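Local atomic coordinates of hypothetical protein PA2201 (Pseudomonas aeruginosa, PDB entry 2FEF), a protein that is of unknown function but belongs to the PoNi family and probably acts as an immunity protein that neutralises a PoNe-type DNase toxin. Residues F175-D178 with R179-Y183; W19-L22 with A23-D26. All coordinates share one frame; numbering follows the deposited sequence.

Overall arrangement
From the N terminus the chain reaches contact 2 first, at the C-terminal end of helix 12-20, where residues 19-26 run out of the helix through a 3-10 turn into the loop toward helix 35-54. Its side chains reach helices 35-54, 66-93 and 97-127. Contact 1 comes much later, at the start of helix 179-189, and joins that helix to the loop coming from helix 165-172, with helix 146-158 close by. Both are local turns that close no long loop; they follow in series, neither nesting nor crossing. The centres of contact 1 and contact 2 are about 34 Å apart, on opposite sides of the chain's centre.

Contact 1 of 2, residues F175-D178 with R179-Y183; sequences FDTD and RLLDY
The backbone turns from the loop into helix 179-189 at Asp-178, whose carbonyl O accepts the first helical bond from Asp-182 N at 2.9 Å, with an N-H...O angle of 164°. Asp-178 is the N-cap of this helix, which starts in the region matching the C-terminal part of PoNi immunity proteins. Its CG sits between the backbone N and the carbonyl carbon (chi1 74°), which brings OD1 over the first turn to accept a weak but straight bond from Leu-181 N, 3.3 Å away. The other carboxylate oxygen serves the turn through water: a water molecule accepts from Leu-180 N at 3.0 Å and donates weakly to Asp-178 OD2. Beyond the turn, Tyr-146 OH binds OD1 and Phe-199 N binds OD2, so both oxygens of this buried carboxylate have protein donors.

One residue earlier, Thr-177 reaches across to the helix. Its hydroxyl OG1 donates to Asp-182 OD1 at a short 2.5 Å, meeting the syn side of the carboxylate 22° out of its plane, while the two side chains cross at about a right angle. Asp-182 OD2 takes Ser-195 N from elsewhere in the chain, which helps fix the carboxylate's rotation. Thr-177 CB also rests 3.9 Å from Leu-181 CB, and Leu-181 CG comes within 3.5 Å of Asp-178 OD1; the leucine also packs on Tyr-146 and Leu-153 of helix 146-158.

Two aspartates thus stand at the helix start, Asp-178 OD1 lying 6.5 Å from Asp-182 OD1, the Asp-182 carboxylate with two donors and that of Asp-178 with more. Together with the positive end of the helix dipole, these donors would be expected to favour the ionised form of the Asp-178 carboxylate despite its burial.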
# COMPACT_ATOMS: atom_id res chain seq x y z
N PHE B 175 -31.99 3.78 1.51
CA PHE B 175 -33.17 2.95 1.70
C PHE B 175 -33.40 1.88 0.62
O PHE B 175 -34.49 1.36 0.50
CB PHE B 175 -34.44 3.80 1.93
CG PHE B 175 -34.58 4.29 3.34
CD1 PHE B 175 -35.11 3.46 4.33
CD2 PHE B 175 -34.21 5.57 3.68
CE1 PHE B 175 -35.26 3.93 5.64
CE2 PHE B 175 -34.35 6.05 4.98
CZ PHE B 175 -34.86 5.22 5.96
N ASP B 176 -32.35 1.54 -0.12
CA ASP B 176 -32.47 0.49 -1.15
C ASP B 176 -32.15 -0.87 -0.48
O ASP B 176 -31.11 -1.46 -0.70
CB ASP B 176 -31.52 0.79 -2.33
CG ASP B 176 -31.80 -0.08 -3.58
OD1 ASP B 176 -32.84 -0.76 -3.66
OD2 ASP B 176 -30.94 -0.08 -4.49
N THR B 177 -33.09 -1.32 0.34
CA THR B 177 -32.93 -2.51 1.14
C THR B 177 -33.91 -3.57 0.62
O THR B 177 -34.96 -3.22 0.05
CB THR B 177 -33.27 -2.19 2.61
OG1 THR B 177 -34.51 -1.48 2.66
CG2 THR B 177 -32.18 -1.33 3.24
N ASP B 178 -33.55 -4.84 0.81
CA ASP B 178 -34.43 -5.97 0.49
C ASP B 178 -35.00 -6.62 1.75
O ASP B 178 -34.86 -6.06 2.84
CB ASP B 178 -33.70 -6.99 -0.42
CG ASP B 178 -32.66 -7.83 0.32
OD1 ASP B 178 -32.17 -7.44 1.41
OD2 ASP B 178 -32.29 -8.90 -0.24
N ARG B 179 -35.64 -7.78 1.61
CA ARG B 179 -36.38 -8.36 2.73
C ARG B 179 -35.49 -8.59 3.96
O ARG B 179 -35.81 -8.15 5.07
CB ARG B 179 -37.07 -9.65 2.33
CG ARG B 179 -37.90 -10.29 3.49
CD ARG B 179 -38.78 -11.41 3.00
NE ARG B 179 -39.97 -10.93 2.33
CZ ARG B 179 -40.89 -11.72 1.78
NH1 ARG B 179 -40.74 -13.03 1.80
NH2 ARG B 179 -41.97 -11.18 1.20
N LEU B 180 -34.36 -9.26 3.73
CA LEU B 180 -33.43 -9.55 4.84
C LEU B 180 -32.90 -8.27 5.51
O LEU B 180 -32.93 -8.16 6.74
CB LEU B 180 -32.26 -10.45 4.39
CG LEU B 180 -31.16 -10.64 5.45
CD1 LEU B 180 -31.66 -11.37 6.71
CD2 LEU B 180 -29.95 -11.35 4.87
N LEU B 181 -32.44 -7.31 4.71
CA LEU B 181 -31.93 -6.07 5.30
C LEU B 181 -33.03 -5.34 6.08
O LEU B 181 -32.76 -4.77 7.15
CB LEU B 181 -31.31 -5.13 4.23
CG LEU B 181 -30.04 -5.63 3.52
CD1 LEU B 181 -29.56 -4.62 2.42
CD2 LEU B 181 -28.91 -6.03 4.52
N ASP B 182 -34.26 -5.37 5.56
CA ASP B 182 -35.41 -4.82 6.30
C ASP B 182 -35.67 -5.52 7.64
O ASP B 182 -35.90 -4.84 8.65
CB ASP B 182 -36.68 -4.79 5.45
CG ASP B 182 -36.67 -3.68 4.38
OD1 ASP B 182 -35.75 -2.84 4.39
OD2 ASP B 182 -37.61 -3.66 3.55
N TYR B 183 -35.63 -6.86 7.66
CA TYR B 183 -35.71 -7.60 8.93
C TYR B 183 -34.59 -7.25 9.90
O TYR B 183 -34.84 -7.06 11.09
CB TYR B 183 -35.75 -9.12 8.70
CG TYR B 183 -37.16 -9.62 8.49
CD1 TYR B 183 -37.83 -9.38 7.30
CD2 TYR B 183 -37.82 -10.34 9.49
CE1 TYR B 183 -39.13 -9.84 7.09
CE2 TYR B 183 -39.13 -10.81 9.29
CZ TYR B 183 -39.77 -10.54 8.08
OH TYR B 183 -41.06 -10.97 7.87
O HOH W 1 -33.72 -10.78 1.26

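Contact 2 of 2, residues W19-L22 with A23-D26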
# COMPACT_ATOMS: atom_id res chain seq x y z
N TRP B 19 -6.22 -0.50 17.77
CA TRP B 19 -6.42 -1.67 16.90
C TRP B 19 -5.15 -2.46 16.63
O TRP B 19 -5.13 -3.70 16.65
CB TRP B 19 -7.01 -1.25 15.57
CG TRP B 19 -8.38 -0.66 15.66
CD1 TRP B 19 -9.23 -0.68 16.73
CD2 TRP B 19 -9.06 0.02 14.61
NE1 TRP B 19 -10.40 -0.04 16.41
CE2 TRP B 19 -10.32 0.41 15.12
CE3 TRP B 19 -8.72 0.37 13.30
CZ2 TRP B 19 -11.25 1.09 14.36
CZ3 TRP B 19 -9.65 1.08 12.52
CH2 TRP B 19 -10.90 1.43 13.07
N ARG B 20 -4.09 -1.72 16.32
CA ARG B 20 -2.79 -2.31 16.01
C ARG B 20 -2.41 -3.25 17.14
O ARG B 20 -1.89 -4.36 16.89
CB ARG B 20 -1.77 -1.18 15.79
CG ARG B 20 -0.40 -1.60 15.47
CD ARG B 20 0.49 -0.40 15.20
NE ARG B 20 0.19 0.15 13.88
CZ ARG B 20 -0.36 1.34 13.67
NH1 ARG B 20 -0.64 2.16 14.69
NH2 ARG B 20 -0.58 1.73 12.42
N ASN B 21 -2.72 -2.85 18.38
CA ASN B 21 -2.45 -3.65 19.60
C ASN B 21 -3.33 -4.90 19.83
O ASN B 21 -3.05 -5.70 20.73
CB ASN B 21 -2.55 -2.78 20.86
CG ASN B 21 -1.20 -2.20 21.32
OD1 ASN B 21 -0.12 -2.65 20.92
ND2 ASN B 21 -1.27 -1.20 22.20
N LEU B 22 -4.41 -5.05 19.05
CA LEU B 22 -5.36 -6.16 19.25
C LEU B 22 -4.82 -7.49 18.74
O LEU B 22 -5.31 -8.55 19.14
CB LEU B 22 -6.72 -5.85 18.57
CG LEU B 22 -7.56 -4.67 19.10
CD1 LEU B 22 -8.82 -4.46 18.25
CD2 LEU B 22 -7.92 -4.81 20.56
N ALA B 23 -3.80 -7.44 17.88
CA ALA B 23 -3.09 -8.67 17.44
C ALA B 23 -2.43 -9.41 18.62
O ALA B 23 -2.10 -10.61 18.53
CB ALA B 23 -2.06 -8.33 16.38
N ARG B 24 -2.27 -8.70 19.73
CA ARG B 24 -1.63 -9.24 20.93
C ARG B 24 -2.58 -10.06 21.82
O ARG B 24 -2.18 -10.54 22.89
CB ARG B 24 -0.89 -8.12 21.70
CG ARG B 24 0.14 -7.40 20.81
CD ARG B 24 1.04 -6.37 21.53
NE ARG B 24 1.81 -5.62 20.53
CZ ARG B 24 2.97 -5.00 20.74
NH1 ARG B 24 3.56 -5.02 21.93
NH2 ARG B 24 3.56 -4.37 19.73
N THR B 25 -3.80 -10.27 21.35
CA THR B 25 -4.84 -10.98 22.10
C THR B 25 -4.47 -12.39 22.58
O THR B 25 -3.66 -13.08 21.95
CB THR B 25 -6.18 -11.03 21.29
OG1 THR B 25 -7.21 -11.59 22.12
CG2 THR B 25 -6.03 -11.85 20.01
N ASP B 26 -5.08 -12.79 23.69
CA ASP B 26 -4.93 -14.15 24.23
C ASP B 26 -6.15 -15.02 23.91
O ASP B 26 -6.18 -16.20 24.26
CB ASP B 26 -4.66 -14.12 25.76
CG ASP B 26 -5.83 -13.57 26.56
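Asn-21 and Arg-24 meet obliquely across a 3-10 turn that carries the chain out of helix 12-20, their amide and guanidinium planes 68° apart. Asn-21 OD1 lies over one face of the Arg-24 guanidinium, 3.5 Å above its plane and offset toward the rim; its nearest atom there is Arg-24 NE, at 3.6 Å. Because CG of Arg-24 stands beside its own backbone N (chi1 -56°) and the chain runs extended from CG to NE, the arginine passes Asn-21 O on its way, with Arg-24 CB 3.4 Å from that oxygen. At its far end NH2 makes a long, weak ion pair with Asp-37 of the second subunit.

Leu-22 packs against Glu-99 and Ile-103 of helix 97-127, while Ala-23 packs on Trp-38 and Trp-42 of helix 35-54. Through these two residues the turn touches both helices of the N-terminal region.

Two successive backbone bonds shape the turn: Arg-24 N to Asn-21 O, and Thr-25 N to Leu-22 O at 3.2 Å. Thr-25 brings its methyl CG2 to 3.5 Å from Leu-22 O, while its OG1 accepts from Arg-27 N.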